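Local structure of chitinase (Chromobacterium violaceum, 4TXG) at residues N676-I681 with S752-V757; R405-N410 with R466-V471; I178-L183 with Q238-Y243; P123-Q128 with G451-R456. The protein probably hydrolyses the glycosidic bonds of chitin, as a family 18 glycoside hydrolase expected to bind and degrade this polysaccharide. One frame throughout, in Å; residues are numbered along the deposited sequence.

Contact 1 (N676-I681 with S752-V757); sequences NPKLTI and SVTLDV
Leu-679 and Leu-755 face each other as a hydrogen-bonded antiparallel pair, Leu-679 N donating to Leu-755 O at 2.7 Å and Leu-755 N donating to Leu-679 O. Ile-681 and Val-753 repeat the exchange, with an almost straight bond (176°) from Ile-681 N to Val-753 O. A fifth bond, Val-757 N to Pro-677 O, carries the pairing one residue beyond strand 678-681. On the face that holds the leucines, the two side chains lie side by side and point the same way, their CD2 methyls 4.1 Å apart, while Ile-681 CD1 crosses toward the same CD2 of Leu-755. Val-757 finishes this apolar row: CG1 meets Leu-679 CB, and CG2 meets Pro-677 CG at 3.9 Å. The pair forms the middle of a four-stranded antiparallel sheet in the C-terminal, Chitinase C part of the chain, with strand 659-664 flanking one side and 708-709 the other. The other face is polar. Thr-680 OG1 comes within 3.2 Å of Thr-754 CG2, and Lys-678 CD lies against Thr-754 CB. A bend at chi3 (-59°) brings Lys-678 CE to 3.6 Å from Asp-756 OD1; Lys-678 NZ stays 4.8 Å from that oxygen, where a weak electrostatic attraction is possible without contact. A water donates to both Asn-676 O and Asp-756 OD1. From the second shell, Leu-663 packs against Leu-679 and Val-757, and Ser-711 OG bonds Asp-756 N.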
# COMPACT_ATOMS: atom_id res chain seq x y z
N ASN A 676 -11.92 -18.56 -9.05
CA ASN A 676 -13.22 -19.20 -8.85
C ASN A 676 -13.45 -19.71 -7.43
O ASN A 676 -13.49 -20.92 -7.16
CB ASN A 676 -13.42 -20.33 -9.87
CG ASN A 676 -12.49 -21.49 -9.65
OD1 ASN A 676 -11.37 -21.32 -9.17
ND2 ASN A 676 -12.97 -22.70 -9.98
N PRO A 677 -13.63 -18.77 -6.50
CA PRO A 677 -13.97 -19.12 -5.12
C PRO A 677 -15.42 -19.55 -5.00
O PRO A 677 -16.20 -19.41 -5.94
CB PRO A 677 -13.74 -17.82 -4.37
CG PRO A 677 -14.10 -16.76 -5.40
CD PRO A 677 -13.52 -17.31 -6.68
N LYS A 678 -15.77 -20.06 -3.83
CA LYS A 678 -17.15 -20.40 -3.53
C LYS A 678 -17.80 -19.26 -2.74
O LYS A 678 -17.21 -18.77 -1.77
CB LYS A 678 -17.19 -21.70 -2.73
CG LYS A 678 -18.56 -22.31 -2.56
CD LYS A 678 -18.45 -23.67 -1.89
CE LYS A 678 -17.58 -24.62 -2.70
NZ LYS A 678 -17.18 -25.81 -1.90
N LEU A 679 -18.99 -18.84 -3.15
CA LEU A 679 -19.77 -17.87 -2.38
C LEU A 679 -20.70 -18.60 -1.42
O LEU A 679 -21.51 -19.43 -1.84
CB LEU A 679 -20.57 -16.95 -3.31
CG LEU A 679 -21.57 -15.98 -2.67
CD1 LEU A 679 -20.86 -14.96 -1.78
CD2 LEU A 679 -22.41 -15.29 -3.74
N THR A 680 -20.57 -18.32 -0.13
CA THR A 680 -21.46 -18.93 0.86
C THR A 680 -22.40 -17.87 1.40
O THR A 680 -21.96 -16.79 1.80
CB THR A 680 -20.69 -19.57 2.03
OG1 THR A 680 -19.88 -20.66 1.53
CG2 THR A 680 -21.66 -20.12 3.08
N ILE A 681 -23.69 -18.17 1.39
CA ILE A 681 -24.71 -17.26 1.89
C ILE A 681 -25.39 -17.94 3.06
O ILE A 681 -25.83 -19.08 2.94
CB ILE A 681 -25.76 -16.90 0.81
CG1 ILE A 681 -25.10 -16.30 -0.43
CG2 ILE A 681 -26.83 -15.96 1.39
CD1 ILE A 681 -26.03 -16.21 -1.64
N SER A 752 -27.41 -22.54 5.19
CA SER A 752 -26.53 -21.94 4.19
C SER A 752 -26.75 -22.52 2.80
O SER A 752 -27.26 -23.63 2.63
CB SER A 752 -25.06 -22.13 4.58
OG SER A 752 -24.82 -21.72 5.91
N VAL A 753 -26.35 -21.75 1.79
CA VAL A 753 -26.29 -22.24 0.42
C VAL A 753 -24.98 -21.75 -0.18
O VAL A 753 -24.50 -20.68 0.18
CB VAL A 753 -27.50 -21.79 -0.42
CG1 VAL A 753 -27.53 -20.28 -0.59
CG2 VAL A 753 -27.51 -22.49 -1.78
N THR A 754 -24.37 -22.54 -1.05
CA THR A 754 -23.12 -22.13 -1.69
C THR A 754 -23.24 -22.17 -3.20
O THR A 754 -24.02 -22.95 -3.77
CB THR A 754 -21.95 -23.03 -1.28
OG1 THR A 754 -22.24 -24.38 -1.68
CG2 THR A 754 -21.74 -22.98 0.23
N LEU A 755 -22.46 -21.33 -3.86
CA LEU A 755 -22.36 -21.36 -5.31
C LEU A 755 -20.95 -20.99 -5.73
O LEU A 755 -20.29 -20.19 -5.07
CB LEU A 755 -23.36 -20.42 -5.97
CG LEU A 755 -23.41 -18.97 -5.51
CD1 LEU A 755 -23.80 -18.07 -6.67
CD2 LEU A 755 -24.40 -18.81 -4.36
N ASP A 756 -20.48 -21.59 -6.82
CA ASP A 756 -19.17 -21.28 -7.34
C ASP A 756 -19.28 -20.08 -8.27
O ASP A 756 -20.13 -20.06 -9.15
CB ASP A 756 -18.58 -22.48 -8.07
CG ASP A 756 -18.42 -23.68 -7.16
OD1 ASP A 756 -17.78 -23.54 -6.09
OD2 ASP A 756 -18.95 -24.76 -7.51
N VAL A 757 -18.43 -19.08 -8.06
CA VAL A 757 -18.45 -17.91 -8.93
C VAL A 757 -17.15 -17.88 -9.70
O VAL A 757 -16.20 -18.56 -9.34
CB VAL A 757 -18.64 -16.61 -8.15
CG1 VAL A 757 -19.92 -16.69 -7.32
CG2 VAL A 757 -17.45 -16.33 -7.25
O HOH W 1 -15.16 -23.00 -6.30

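Contact 2 (R405-N410 with R466-V471)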
# COMPACT_ATOMS: atom_id res chain seq x y z
N ARG A 405 12.96 -7.31 -17.73
CA ARG A 405 13.40 -6.64 -18.95
C ARG A 405 12.42 -5.61 -19.51
O ARG A 405 12.73 -4.93 -20.48
CB ARG A 405 13.67 -7.68 -20.03
CG ARG A 405 12.38 -8.32 -20.58
CD ARG A 405 12.72 -9.51 -21.48
NE ARG A 405 11.53 -10.14 -22.05
CZ ARG A 405 10.84 -11.09 -21.43
NH1 ARG A 405 11.19 -11.50 -20.21
NH2 ARG A 405 9.77 -11.62 -22.01
N PHE A 406 11.23 -5.50 -18.92
CA PHE A 406 10.19 -4.66 -19.51
C PHE A 406 10.35 -3.21 -19.08
O PHE A 406 10.07 -2.84 -17.95
CB PHE A 406 8.81 -5.19 -19.13
CG PHE A 406 8.56 -6.59 -19.61
CD1 PHE A 406 8.36 -6.86 -20.96
CD2 PHE A 406 8.53 -7.65 -18.71
CE1 PHE A 406 8.14 -8.15 -21.40
CE2 PHE A 406 8.31 -8.95 -19.15
CZ PHE A 406 8.12 -9.19 -20.49
N VAL A 407 10.83 -2.39 -20.02
CA VAL A 407 11.15 -1.00 -19.73
C VAL A 407 9.89 -0.13 -19.74
O VAL A 407 9.18 -0.08 -20.74
CB VAL A 407 12.15 -0.44 -20.75
CG1 VAL A 407 12.50 1.00 -20.41
CG2 VAL A 407 13.41 -1.32 -20.80
N GLY A 408 9.63 0.57 -18.64
CA GLY A 408 8.42 1.36 -18.56
C GLY A 408 8.30 2.12 -17.26
O GLY A 408 9.19 2.04 -16.41
N PRO A 409 7.19 2.86 -17.09
CA PRO A 409 7.03 3.71 -15.91
C PRO A 409 6.99 2.92 -14.62
O PRO A 409 6.44 1.81 -14.55
CB PRO A 409 5.67 4.40 -16.14
CG PRO A 409 5.29 4.10 -17.55
CD PRO A 409 5.98 2.82 -17.92
N ASN A 410 7.56 3.52 -13.59
CA ASN A 410 7.58 2.95 -12.25
C ASN A 410 6.19 2.97 -11.59
O ASN A 410 5.84 2.10 -10.80
CB ASN A 410 8.60 3.72 -11.41
CG ASN A 410 8.75 3.13 -10.03
OD1 ASN A 410 8.28 3.69 -9.05
ND2 ASN A 410 9.39 1.98 -9.96
N ARG A 466 13.64 4.34 -11.07
CA ARG A 466 14.20 3.04 -11.45
C ARG A 466 14.64 3.20 -12.89
O ARG A 466 14.13 4.06 -13.61
CB ARG A 466 13.18 1.90 -11.33
CG ARG A 466 12.58 1.67 -9.95
CD ARG A 466 13.60 1.22 -8.92
NE ARG A 466 12.92 0.58 -7.80
CZ ARG A 466 13.51 0.26 -6.66
NH1 ARG A 466 14.80 0.52 -6.48
NH2 ARG A 466 12.80 -0.32 -5.70
N GLY A 467 15.58 2.39 -13.34
CA GLY A 467 16.08 2.59 -14.69
C GLY A 467 16.88 1.43 -15.25
O GLY A 467 17.41 0.61 -14.51
N TRP A 468 16.95 1.41 -16.58
CA TRP A 468 17.64 0.38 -17.37
C TRP A 468 18.68 1.02 -18.28
O TRP A 468 18.54 2.18 -18.66
CB TRP A 468 16.67 -0.39 -18.26
CG TRP A 468 15.53 -1.14 -17.61
CD1 TRP A 468 15.44 -2.50 -17.47
CD2 TRP A 468 14.31 -0.60 -17.10
NE1 TRP A 468 14.24 -2.83 -16.87
CE2 TRP A 468 13.53 -1.68 -16.63
CE3 TRP A 468 13.80 0.70 -16.97
CZ2 TRP A 468 12.27 -1.51 -16.05
CZ3 TRP A 468 12.55 0.88 -16.39
CH2 TRP A 468 11.80 -0.23 -15.93
N LYS A 469 19.70 0.25 -18.66
CA LYS A 469 20.64 0.67 -19.70
C LYS A 469 20.53 -0.32 -20.85
O LYS A 469 19.89 -1.36 -20.70
CB LYS A 469 22.08 0.75 -19.17
CG LYS A 469 22.68 -0.57 -18.69
CD LYS A 469 24.10 -0.33 -18.18
CE LYS A 469 24.67 -1.53 -17.42
NZ LYS A 469 25.18 -2.57 -18.34
N ASN A 470 21.14 0.02 -21.98
CA ASN A 470 21.14 -0.84 -23.16
C ASN A 470 19.73 -1.25 -23.55
O ASN A 470 19.46 -2.43 -23.82
CB ASN A 470 22.01 -2.07 -22.92
CG ASN A 470 23.43 -1.71 -22.60
OD1 ASN A 470 23.98 -0.77 -23.18
ND2 ASN A 470 24.04 -2.42 -21.66
N VAL A 471 18.83 -0.27 -23.55
CA VAL A 471 17.43 -0.48 -23.91
C VAL A 471 17.24 -0.54 -25.43
O VAL A 471 17.73 0.32 -26.15
CB VAL A 471 16.53 0.65 -23.37
CG1 VAL A 471 15.09 0.50 -23.87
CG2 VAL A 471 16.58 0.70 -21.84
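Trp-468 presents one face of its indole to Val-407, whose CA stands 3.8 Å from the centroid of the six-membered ring and only 7° off the ring normal, a CH-pi contact. The two methyls of that valine continue the cover: CG1 lies 3.7 Å from Trp-468 CE3, and CG2 sits over the same face, near Trp-468 CG and CD2. At the ring's edge, near its plane, Gly-408 O approaches Trp-468 CH2 at 3.5 Å. Phe-406 O comes obliquely to Trp-468 CZ2, at 3.2 Å. The indole nitrogen NE1 is hydrogen-bonded to Asn-404 O, which ties the ring to the residue just ahead of the 405-410 loop. The packing fastens this loop, which follows strand 391-395 of the TIM barrel of this family 18 enzyme, to strand 466-468, an outer strand of a separate four-stranded antiparallel sheet. Val-407 CG2 also reaches Val-471 CG2 at 3.9 Å, and Phe-576 of strand 575-578 touches both valines. At the far end, Asn-410 ND2 packs 3.2 Å from Arg-466 CG, their amide and guanidinium planes 73° apart. Both side chains turn to the same acid: Asn-410 ND2 donates to Asp-398 OD1, and Arg-466 NE forms a salt bridge with that oxygen, while Ser-519 OG holds Arg-466 NH1.

Contact 3 (I178-L183 with Q238-Y243). With CS (cesium ion), chain E; CS (cesium ion), chain N.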
# COMPACT_ATOMS: atom_id res chain seq x y z
N ILE A 178 12.28 17.13 7.85
CA ILE A 178 10.92 16.83 7.41
C ILE A 178 10.08 18.10 7.28
O ILE A 178 10.18 18.98 8.14
CB ILE A 178 10.25 15.85 8.40
CG1 ILE A 178 10.94 14.48 8.38
CG2 ILE A 178 8.75 15.69 8.11
CD1 ILE A 178 10.42 13.53 9.46
N PRO A 179 9.28 18.22 6.21
CA PRO A 179 8.34 19.35 6.09
C PRO A 179 7.10 19.14 6.96
O PRO A 179 6.01 18.86 6.46
CB PRO A 179 7.98 19.34 4.60
CG PRO A 179 8.10 17.90 4.21
CD PRO A 179 9.29 17.38 4.99
N TRP A 180 7.28 19.29 8.27
CA TRP A 180 6.21 19.03 9.22
C TRP A 180 4.92 19.83 8.96
O TRP A 180 3.83 19.33 9.23
CB TRP A 180 6.70 19.34 10.64
CG TRP A 180 7.67 18.31 11.16
CD1 TRP A 180 9.02 18.30 10.99
CD2 TRP A 180 7.34 17.16 11.95
NE1 TRP A 180 9.56 17.20 11.64
CE2 TRP A 180 8.55 16.49 12.22
CE3 TRP A 180 6.15 16.64 12.45
CZ2 TRP A 180 8.60 15.31 12.97
CZ3 TRP A 180 6.20 15.47 13.21
CH2 TRP A 180 7.42 14.82 13.45
N SER A 181 5.06 21.04 8.43
CA SER A 181 3.89 21.90 8.23
C SER A 181 3.10 21.54 6.97
O SER A 181 2.09 22.17 6.68
CB SER A 181 4.31 23.37 8.15
OG SER A 181 5.03 23.63 6.96
N LYS A 182 3.56 20.53 6.23
CA LYS A 182 2.94 20.19 4.96
C LYS A 182 2.52 18.72 4.87
O LYS A 182 2.11 18.26 3.81
CB LYS A 182 3.90 20.52 3.81
CG LYS A 182 4.40 21.97 3.84
CD LYS A 182 5.22 22.31 2.61
CE LYS A 182 5.80 23.71 2.70
NZ LYS A 182 4.76 24.74 3.00
N LEU A 183 2.63 18.00 5.99
CA LEU A 183 2.27 16.58 6.05
C LEU A 183 1.12 16.30 7.02
O LEU A 183 0.78 17.14 7.85
CB LEU A 183 3.48 15.74 6.49
CG LEU A 183 4.78 15.75 5.70
CD1 LEU A 183 5.79 14.86 6.37
CD2 LEU A 183 4.53 15.26 4.29
N GLN A 238 9.87 15.62 19.81
CA GLN A 238 9.97 17.08 19.92
C GLN A 238 9.16 17.84 18.88
O GLN A 238 8.47 18.81 19.20
CB GLN A 238 11.43 17.50 19.80
CG GLN A 238 12.25 17.24 21.03
CD GLN A 238 13.61 17.87 20.88
OE1 GLN A 238 13.76 19.06 21.13
NE2 GLN A 238 14.59 17.09 20.44
N TYR A 239 9.28 17.44 17.62
CA TYR A 239 8.62 18.18 16.55
C TYR A 239 7.11 18.00 16.61
O TYR A 239 6.37 18.91 16.24
CB TYR A 239 9.17 17.79 15.18
CG TYR A 239 10.43 18.55 14.85
CD1 TYR A 239 11.67 18.11 15.29
CD2 TYR A 239 10.38 19.74 14.13
CE1 TYR A 239 12.82 18.83 15.02
CE2 TYR A 239 11.53 20.46 13.85
CZ TYR A 239 12.74 20.00 14.30
OH TYR A 239 13.89 20.72 14.02
N LYS A 240 6.65 16.85 17.09
CA LYS A 240 5.21 16.65 17.22
C LYS A 240 4.58 17.65 18.19
O LYS A 240 3.41 17.97 18.07
CB LYS A 240 4.90 15.22 17.67
CG LYS A 240 5.07 14.21 16.55
CD LYS A 240 4.05 13.10 16.62
CE LYS A 240 4.27 12.21 17.80
NZ LYS A 240 3.26 11.10 17.81
N ARG A 241 5.37 18.16 19.14
CA ARG A 241 4.85 19.17 20.06
C ARG A 241 4.54 20.47 19.33
O ARG A 241 3.59 21.19 19.68
CB ARG A 241 5.84 19.44 21.19
CG ARG A 241 6.19 18.21 22.00
CD ARG A 241 7.18 18.59 23.07
NE ARG A 241 7.65 17.45 23.84
CZ ARG A 241 8.89 17.33 24.29
NH1 ARG A 241 9.77 18.29 24.02
NH2 ARG A 241 9.25 16.27 24.99
N LYS A 242 5.34 20.78 18.32
CA LYS A 242 5.14 21.98 17.53
C LYS A 242 4.04 21.78 16.48
O LYS A 242 3.37 22.72 16.08
CB LYS A 242 6.47 22.39 16.87
CG LYS A 242 6.38 23.60 15.94
CD LYS A 242 5.94 24.86 16.66
CE LYS A 242 5.99 26.05 15.71
NZ LYS A 242 7.30 26.12 15.00
N TYR A 243 3.86 20.53 16.07
CA TYR A 243 2.84 20.18 15.08
C TYR A 243 1.93 19.06 15.60
O TYR A 243 2.04 17.92 15.15
CB TYR A 243 3.51 19.75 13.77
CG TYR A 243 4.42 20.81 13.20
CD1 TYR A 243 3.92 21.77 12.33
CD2 TYR A 243 5.77 20.86 13.53
CE1 TYR A 243 4.73 22.75 11.81
CE2 TYR A 243 6.59 21.84 13.02
CZ TYR A 243 6.07 22.78 12.16
OH TYR A 243 6.88 23.76 11.64
CS CS E . 15.83 20.67 22.50
CS CS N . 11.91 21.74 8.59
O HOH W 2 13.76 22.43 11.02
O HOH W 3 10.19 22.33 10.93
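Trp-180 inserts its indole beside Tyr-239 and Tyr-243, forming a three-member aromatic cluster between the loop ahead of strand 185-193 and the end of helix 231-242. Trp-180 CG, anti to the carbonyl carbon (chi1 -73°), starts the indole toward the helix, where Tyr-239 CB lies over one of its faces, 3.3 Å from Trp-180 CE2. Tyr-239 CG, likewise anti to its carbonyl carbon (chi1 -84°), comes 3.6 Å from Trp-180 NE1, and the tyrosine ring forms an offset stack with the five-membered ring, planes at 13°. The opposite indole face is covered by Ile-178 CG2. Tyr-243 takes a different hold, its ring receiving Trp-180 CB over one face at 3.5 Å from the centroid, while the two ring systems barely overlap. Ser-181 CB touches Tyr-243 CE1, and Lys-240 CG touches Trp-180 CZ3 before the lysine chain bends at chi2 and chi3 on its way to a salt bridge with Asp-307. The join itself is therefore dispersive and CH-pi in character, with Trp-180 NE1 and Tyr-239 OH bonded to the backbone oxygens of Ala-175 and Gly-220; a cesium ion bound by Ile-178 O lies beside it, one of its waters weakly bonded to Tyr-239 OH.

Contact 4 (P123-Q128 with G451-R456); sequences PEALAQ and GLPASR
Arg-456 drives its guanidinium against the turn at Glu-124, and NH1 donates to Glu-124 O at 2.9 Å. The bond is bent (133° at the hydrogen) and the carbonyl oxygen lies 29° out of the guanidinium plane. This is the tight part of the contact: Leu-126 CA sits over one guanidinium face, 3.7 Å above its plane and toward the rim, and Leu-452 CD2 over the centre of the opposite face, so the group lies between the backbone of Leu-126 and a methyl of Leu-452. A bend at chi3 (56°) sets NE, and the group's other nitrogens are held by the chain around Leu-389 and Asp-390: NH2 bonds Leu-389 O, and NE makes a weak bond to Asp-390 O. Residues 123 to 126 form a type II beta turn, closed by Leu-126 N to Pro-123 O, which offers the carbonyl of Glu-124 to the arginine. Toward solvent the fit is looser. The extended side chain of the exposed Glu-124 runs antiparallel to that of Pro-453, its CD 3.7 Å from Pro-453 CB, and Ala-125 CB stays 4.4 Å from Pro-453 CD. A water donates to Gly-451 O, accepts from Arg-456 NH1 and gives a weak bond to Ala-125 O, bridging the two segments. The turn, which precedes the first barrel strand 155-161, thus rests on the connection between helix 441-448 and barrel strand 457-462, with Arg-456 also paired through its backbone to Val-392 of strand 391-395.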
# COMPACT_ATOMS: atom_id res chain seq x y z
N PRO A 123 -14.82 5.18 11.74
CA PRO A 123 -14.69 5.20 10.27
C PRO A 123 -15.61 4.20 9.59
O PRO A 123 -15.83 3.10 10.11
CB PRO A 123 -13.22 4.83 10.04
CG PRO A 123 -12.52 5.37 11.27
CD PRO A 123 -13.51 5.11 12.40
N GLU A 124 -16.16 4.59 8.44
CA GLU A 124 -17.06 3.72 7.69
C GLU A 124 -16.45 2.33 7.45
O GLU A 124 -15.33 2.22 6.97
CB GLU A 124 -17.41 4.37 6.35
CG GLU A 124 -18.25 3.49 5.43
CD GLU A 124 -18.50 4.14 4.08
OE1 GLU A 124 -18.36 5.37 3.97
OE2 GLU A 124 -18.83 3.41 3.12
N ALA A 125 -17.21 1.30 7.81
CA ALA A 125 -16.86 -0.10 7.56
C ALA A 125 -15.69 -0.63 8.41
O ALA A 125 -15.28 -1.79 8.25
CB ALA A 125 -16.56 -0.32 6.07
N LEU A 126 -15.15 0.18 9.31
CA LEU A 126 -14.06 -0.32 10.16
C LEU A 126 -14.60 -1.29 11.21
O LEU A 126 -15.62 -1.04 11.85
CB LEU A 126 -13.33 0.84 10.85
CG LEU A 126 -12.11 0.49 11.73
CD1 LEU A 126 -10.94 -0.03 10.90
CD2 LEU A 126 -11.68 1.71 12.54
N ALA A 127 -13.90 -2.41 11.38
CA ALA A 127 -14.32 -3.40 12.36
C ALA A 127 -13.92 -2.96 13.76
O ALA A 127 -12.73 -2.88 14.07
CB ALA A 127 -13.70 -4.75 12.03
N GLN A 128 -14.89 -2.69 14.61
CA GLN A 128 -14.56 -2.32 15.99
C GLN A 128 -14.58 -3.54 16.90
O GLN A 128 -15.38 -4.46 16.72
CB GLN A 128 -15.51 -1.26 16.54
CG GLN A 128 -15.11 -0.80 17.95
CD GLN A 128 -16.24 -0.13 18.71
OE1 GLN A 128 -17.08 0.55 18.12
NE2 GLN A 128 -16.25 -0.31 20.03
N GLY A 451 -13.34 -3.41 -0.80
CA GLY A 451 -13.50 -3.68 0.62
C GLY A 451 -13.28 -2.48 1.53
O GLY A 451 -13.29 -2.63 2.75
N LEU A 452 -13.08 -1.30 0.93
CA LEU A 452 -12.82 -0.05 1.67
C LEU A 452 -13.56 1.14 1.05
O LEU A 452 -13.66 1.23 -0.16
CB LEU A 452 -11.33 0.28 1.69
CG LEU A 452 -10.37 -0.61 2.51
CD1 LEU A 452 -8.93 -0.19 2.24
CD2 LEU A 452 -10.70 -0.52 3.99
N PRO A 453 -14.02 2.08 1.89
CA PRO A 453 -14.45 3.37 1.34
C PRO A 453 -13.24 4.17 0.86
O PRO A 453 -12.13 3.91 1.35
CB PRO A 453 -15.12 4.06 2.53
CG PRO A 453 -14.34 3.51 3.72
CD PRO A 453 -14.09 2.05 3.36
N ALA A 454 -13.44 5.12 -0.05
CA ALA A 454 -12.34 5.91 -0.58
C ALA A 454 -11.56 6.60 0.52
O ALA A 454 -10.34 6.76 0.43
CB ALA A 454 -12.86 6.94 -1.60
N SER A 455 -12.26 6.99 1.59
CA SER A 455 -11.64 7.69 2.71
C SER A 455 -10.57 6.86 3.44
O SER A 455 -9.75 7.42 4.16
CB SER A 455 -12.71 8.13 3.71
OG SER A 455 -13.44 7.01 4.20
N ARG A 456 -10.57 5.55 3.25
CA ARG A 456 -9.60 4.70 3.94
C ARG A 456 -8.54 4.16 2.98
O ARG A 456 -7.84 3.21 3.30
CB ARG A 456 -10.32 3.54 4.68
CG ARG A 456 -11.10 4.06 5.91
CD ARG A 456 -12.03 3.04 6.57
NE ARG A 456 -11.33 1.82 6.97
CZ ARG A 456 -11.87 0.61 6.89
NH1 ARG A 456 -13.12 0.48 6.44
NH2 ARG A 456 -11.18 -0.47 7.24
O HOH W 4 -13.34 -2.24 5.59

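Contact 1 is partly buried and pairs two strands of a four-stranded C-terminal sheet by backbone bonding; the others are built on loops, with side chains doing most of the work: loop to strand and loop in contact 2, loop to helix in contact 3, loop to loop in contact 4. Contacts 2 and 4 are buried, contact 3 is at the surface. Contacts 2 and 3 both centre on a tryptophan, yet one ring is packed by valine and backbone, the other by tyrosines. Contact 4 depends on a guanidinium instead. Contacts 2 and 3 lie within the family 18 region, centres about 37 Å apart, while contact 4 joins residues 123-128, ahead of strand 155-161, to a loop leading into strand 457-462 and encloses contact 3 in sequence.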